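Local coordinates for protein immunomodulatory active chitinase (Trichuris suis, PDB 6G9C) that probably hydrolyses chitin as a secreted family 18 glycoside hydrolase and displays immunomodulatory properties in inflammatory lung disease, at residues A[196-200]-A[201-205]; A[256-260]-A[261-265]. All blocks are in the same frame, centred on the assembly; numbering follows the deposited sequence.

Contact 1 (A[196-200]-A[201-205]); sequences PKTVD and AGYDV
Ala-201 continues the short helix begun at Pro-196: its N-H bonds to Lys-197 O, 3.1 Å from the nitrogen, and leans weakly on Thr-198 O as well, while its methyl group lies beside the same Lys-197 carbonyl. Gly-202 closes the next turn, its N donating to Thr-198 O at 3.0 Å, and is the last helical residue. At Tyr-203 the backbone becomes extended, yet its N still reaches back to Val-199 O (3.2 Å), so the last i to i+4 bond of the helix is made by a residue that has already left it. A water lies between Asp-200 O (2.7 Å) and Tyr-203 O, bridging this exit.

The Tyr-203 ring folds back along the helix. With CG anti to the carbonyl carbon (chi1 -58°), CD1 comes to 3.6 Å from Val-199 CA, and the carbonyl oxygens of Thr-198 and Val-199 both lie at the ring's edge, near its plane, rather than over a face. Asp-204 turns away as the N-cap of the following helix, where its OD1 makes a weak bond to the N of Ala-207. Val-205, in the first turn of that helix, points back: its CG2 meets Val-199 CG1 at 4.0 Å, an apolar touch between two obliquely crossing side chains that spans the bend.

The segment thus joins helix 196-202 to helix 205-211 through a two-residue break, in the connection between barrel strands 187-193 and 214-218. The Tyr-203 ring packs edge-to-face with both Trp-258 and Tyr-163, its OH bonds to Ser-193 N, and Val-199 and Val-205 rest on Trp-258 of helix 251-261.

Contact 2 (A[256-260]-A[261-265]); sequences KYWSD and KGMPK
A Schellman motif ends helix 251-261, with Gly-262 at positive phi turning the chain out of the helix, on the way to strand 268-281. Two bonds define it: Met-263 N donates to Trp-258 O at 3.1 Å and nearly straight (163°), and Gly-262 N donates to Ser-259 O at 3.0 Å from above the carbonyl plane. One residue earlier, Lys-261 N makes the ordinary i to i+4 bond to Tyr-257 O. Trp-258 O also receives weak bonds from Lys-261 N and Gly-262 N, so three N-H groups converge on it.

Lys-261 runs alongside Tyr-257, both pointing the same way. Its CG lies anti to the carbonyl carbon (chi1 -67°), which sets it over one ring face in a CH-pi contact, 3.8 Å from the centroid and offset toward the rim; bends at chi2 and chi3 then carry CD past CZ toward the hydroxyl. Beyond the glycine, Met-263 lies beside Trp-258, its terminal CE 4.1 Å from CZ3. Its carbonyl turns back to the helix: Met-263 O accepts a nearly linear CA-H...O contact from Ser-259 CA at 3.5 Å and a water hydrogen bond, and that water, 2.9 Å from Ser-259 OG, ties the hydroxyl to the loop. On the helix's exposed side, Lys-256 NZ bridges to Asp-260 OD2 at 3.0 Å, through the syn lone pair.

The cap thus gives Trp-258 O a straight bond where its i+4 bond is weak, and Ser-259 O a donor, while the folded lysine covers a tyrosine face with methylenes, leaving its ammonium for Asp-200, whose carboxylate probably also pairs with the Tyr-257 hydroxyl.

Contacts 1 and 2 lie at the C-terminal ends of helices 196-202 and 251-261, neighbours in space in the family 18 barrel, their centres about 11 Å apart. The polar seam lies on Asp-200 of contact 1, whose OD1 takes a salt bridge from Lys-261 NZ at 2.9 Å. Tyr-257 OH also lies close to OD1, probably hydrogen-bonded, though the modelled separation of 2.3 Å is doubtfully short. Beside it two valines pack on the other helix end: Val-199 CG2 against the indole at Trp-258 NE1 (3.3 Å), which bonds to Ser-193 O, and Val-205 CG1 against Met-263 N (3.5 Å). The two helix ends thus pack together, joining neighbouring parts of the barrel's outer helical layer.

Contact 1 (A[196-200]-A[201-205])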
loop_
_atom_site.group_PDB
_atom_site.type_symbol
_atom_site.label_atom_id
_atom_site.label_comp_id
_atom_site.label_asym_id
_atom_site.label_seq_id
_atom_site.Cartn_x
_atom_site.Cartn_y
_atom_site.Cartn_z
ATOM N N PRO A 196 26.495 6.761 28.621
ATOM C CA PRO A 196 25.786 7.380 29.755
ATOM C C PRO A 196 26.074 8.863 29.951
ATOM O O PRO A 196 25.182 9.593 30.403
ATOM C CB PRO A 196 26.275 6.553 30.952
ATOM C CG PRO A 196 26.621 5.222 30.365
ATOM C CD PRO A 196 27.183 5.513 29.002
ATOM N N LYS A 197 27.293 9.327 29.653
ATOM C CA LYS A 197 27.587 10.754 29.743
ATOM C C LYS A 197 26.799 11.539 28.704
ATOM O O LYS A 197 26.301 12.636 28.989
ATOM C CB LYS A 197 29.081 11.003 29.558
ATOM C CG LYS A 197 29.982 10.176 30.451
ATOM C CD LYS A 197 30.267 10.888 31.763
ATOM C CE LYS A 197 31.714 10.671 32.201
ATOM N NZ LYS A 197 32.057 9.228 32.390
ATOM N N THR A 198 26.696 10.997 27.491
ATOM C CA THR A 198 25.909 11.635 26.441
ATOM C C THR A 198 24.429 11.643 26.798
ATOM O O THR A 198 23.736 12.644 26.577
ATOM C CB THR A 198 26.146 10.917 25.111
ATOM O OG1 THR A 198 27.546 10.952 24.809
ATOM C CG2 THR A 198 25.371 11.580 23.982
ATOM N N VAL A 199 23.933 10.537 27.364
ATOM C CA VAL A 199 22.537 10.473 27.799
ATOM C C VAL A 199 22.267 11.541 28.850
ATOM O O VAL A 199 21.271 12.269 28.784
ATOM C CB VAL A 199 22.204 9.065 28.335
ATOM C CG1 VAL A 199 20.797 9.028 28.914
ATOM C CG2 VAL A 199 22.373 8.022 27.260
ATOM N N ASP A 200 23.172 11.658 29.824
ATOM C CA ASP A 200 23.038 12.661 30.876
ATOM C C ASP A 200 22.948 14.069 30.302
ATOM O O ASP A 200 22.120 14.880 30.735
ATOM C CB ASP A 200 24.226 12.564 31.833
ATOM C CG ASP A 200 23.953 11.661 33.007
ATOM O OD1 ASP A 200 22.912 10.972 32.994
ATOM O OD2 ASP A 200 24.771 11.654 33.952
ATOM N N ALA A 201 23.799 14.376 29.324
ATOM C CA ALA A 201 23.920 15.746 28.849
ATOM C C ALA A 201 22.751 16.145 27.959
ATOM O O ALA A 201 22.287 17.292 28.018
ATOM C CB ALA A 201 25.236 15.918 28.097
ATOM N N GLY A 202 22.255 15.217 27.135
ATOM C CA GLY A 202 21.408 15.597 26.019
ATOM C C GLY A 202 19.938 15.228 26.085
ATOM O O GLY A 202 19.129 15.796 25.343
ATOM N N TYR A 203 19.567 14.300 26.963
ATOM C CA TYR A 203 18.243 13.687 26.938
ATOM C C TYR A 203 17.546 13.838 28.281
ATOM O O TYR A 203 18.047 13.348 29.299
ATOM C CB TYR A 203 18.334 12.207 26.604
ATOM C CG TYR A 203 18.988 11.851 25.288
ATOM C CD1 TYR A 203 20.371 11.708 25.187
ATOM C CD2 TYR A 203 18.215 11.608 24.154
ATOM C CE1 TYR A 203 20.969 11.348 23.983
ATOM C CE2 TYR A 203 18.801 11.238 22.954
ATOM C CZ TYR A 203 20.179 11.105 22.870
ATOM O OH TYR A 203 20.760 10.739 21.670
ATOM N N ASP A 204 16.373 14.474 28.273
ATOM C CA ASP A 204 15.482 14.495 29.435
ATOM C C ASP A 204 14.683 13.198 29.379
ATOM O O ASP A 204 13.637 13.112 28.725
ATOM C CB ASP A 204 14.584 15.734 29.405
ATOM C CG ASP A 204 13.771 15.916 30.683
ATOM O OD1 ASP A 204 13.369 14.895 31.285
ATOM O OD2 ASP A 204 13.520 17.079 31.080
ATOM N N VAL A 205 15.185 12.166 30.055
ATOM C CA VAL A 205 14.707 10.805 29.805
ATOM C C VAL A 205 13.254 10.619 30.247
ATOM O O VAL A 205 12.462 10.078 29.459
ATOM C CB VAL A 205 15.633 9.758 30.451
ATOM C CG1 VAL A 205 15.055 8.359 30.281
ATOM C CG2 VAL A 205 17.017 9.824 29.814
HETATM O O HOH W 1 19.757 13.772 31.541
#

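Contact 2 (A[256-260]-A[261-265])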
loop_
_atom_site.group_PDB
_atom_site.type_symbol
_atom_site.label_atom_id
_atom_site.label_comp_id
_atom_site.label_asym_id
_atom_site.label_seq_id
_atom_site.Cartn_x
_atom_site.Cartn_y
_atom_site.Cartn_z
ATOM N N LYS A 256 20.512 -0.720 30.930
ATOM C CA LYS A 256 20.140 -0.524 32.324
ATOM C C LYS A 256 20.191 0.947 32.705
ATOM O O LYS A 256 19.390 1.402 33.528
ATOM C CB LYS A 256 21.056 -1.340 33.240
ATOM C CG LYS A 256 20.806 -1.141 34.729
ATOM C CD LYS A 256 21.711 -2.040 35.560
ATOM C CE LYS A 256 21.224 -2.155 36.996
ATOM N NZ LYS A 256 21.277 -0.850 37.706
ATOM N N TYR A 257 21.116 1.708 32.113
ATOM C CA TYR A 257 21.209 3.125 32.449
ATOM C C TYR A 257 19.973 3.884 31.975
ATOM O O TYR A 257 19.417 4.699 32.717
ATOM C CB TYR A 257 22.477 3.744 31.859
ATOM C CG TYR A 257 22.736 5.131 32.420
ATOM C CD1 TYR A 257 23.202 5.298 33.715
ATOM C CD2 TYR A 257 22.474 6.273 31.666
ATOM C CE1 TYR A 257 23.424 6.565 34.244
ATOM C CE2 TYR A 257 22.693 7.540 32.187
ATOM C CZ TYR A 257 23.169 7.671 33.473
ATOM O OH TYR A 257 23.390 8.916 33.992
ATOM N N TRP A 258 19.532 3.632 30.739
ATOM C CA TRP A 258 18.304 4.261 30.259
ATOM C C TRP A 258 17.124 3.913 31.158
ATOM O O TRP A 258 16.304 4.783 31.482
ATOM C CB TRP A 258 18.031 3.847 28.817
ATOM C CG TRP A 258 18.734 4.720 27.843
ATOM C CD1 TRP A 258 19.996 4.550 27.352
ATOM C CD2 TRP A 258 18.221 5.914 27.234
ATOM N NE1 TRP A 258 20.301 5.564 26.476
ATOM C CE2 TRP A 258 19.233 6.420 26.393
ATOM C CE3 TRP A 258 17.002 6.601 27.316
ATOM C CZ2 TRP A 258 19.066 7.580 25.638
ATOM C CZ3 TRP A 258 16.836 7.759 26.559
ATOM C CH2 TRP A 258 17.865 8.233 25.734
ATOM N N SER A 259 17.035 2.650 31.586
ATOM C CA SER A 259 16.019 2.261 32.558
ATOM C C SER A 259 16.170 3.052 33.852
ATOM O O SER A 259 15.197 3.628 34.359
ATOM C CB SER A 259 16.106 0.762 32.833
ATOM O OG SER A 259 15.082 0.337 33.719
ATOM N N ASP A 260 17.393 3.100 34.399
ATOM C CA ASP A 260 17.603 3.799 35.666
ATOM C C ASP A 260 17.255 5.278 35.554
ATOM O O ASP A 260 16.880 5.905 36.550
ATOM C CB ASP A 260 19.054 3.643 36.138
ATOM C CG ASP A 260 19.357 2.254 36.677
ATOM O OD1 ASP A 260 18.416 1.538 37.093
ATOM O OD2 ASP A 260 20.553 1.887 36.701
ATOM N N LYS A 261 17.363 5.846 34.353
ATOM C CA LYS A 261 17.077 7.256 34.129
ATOM C C LYS A 261 15.596 7.535 33.923
ATOM O O LYS A 261 15.206 8.705 33.879
ATOM C CB LYS A 261 17.869 7.763 32.924
ATOM C CG LYS A 261 19.366 7.790 33.163
ATOM C CD LYS A 261 19.786 9.065 33.851
ATOM C CE LYS A 261 19.628 10.263 32.928
ATOM N NZ LYS A 261 20.140 11.504 33.586
ATOM N N GLY A 262 14.768 6.505 33.772
ATOM C CA GLY A 262 13.334 6.715 33.767
ATOM C C GLY A 262 12.609 6.290 32.508
ATOM O O GLY A 262 11.420 6.585 32.361
ATOM N N MET A 263 13.294 5.594 31.597
ATOM C CA MET A 263 12.648 5.083 30.395
ATOM C C MET A 263 12.124 3.679 30.662
ATOM O O MET A 263 12.923 2.781 30.966
ATOM C CB MET A 263 13.612 5.070 29.219
ATOM C CG MET A 263 12.997 4.590 27.896
ATOM S SD MET A 263 11.738 5.719 27.250
ATOM C CE MET A 263 12.746 7.132 26.798
ATOM N N PRO A 264 10.812 3.449 30.587
ATOM C CA PRO A 264 10.281 2.101 30.836
ATOM C C PRO A 264 10.908 1.062 29.905
ATOM O O PRO A 264 11.160 1.320 28.723
ATOM C CB PRO A 264 8.777 2.262 30.585
ATOM C CG PRO A 264 8.503 3.743 30.827
ATOM C CD PRO A 264 9.749 4.443 30.352
ATOM N N LYS A 265 11.176 -0.121 30.467
ATOM C CA LYS A 265 11.922 -1.152 29.744
ATOM C C LYS A 265 11.252 -1.534 28.428
ATOM O O LYS A 265 11.940 -1.880 27.458
ATOM C CB LYS A 265 12.073 -2.400 30.616
ATOM C CG LYS A 265 13.169 -2.357 31.669
ATOM C CD LYS A 265 13.349 -3.757 32.256
ATOM C CE LYS A 265 14.367 -3.796 33.377
ATOM N NZ LYS A 265 15.759 -3.874 32.864
HETATM O O HOH W 2 12.358 1.346 33.435
#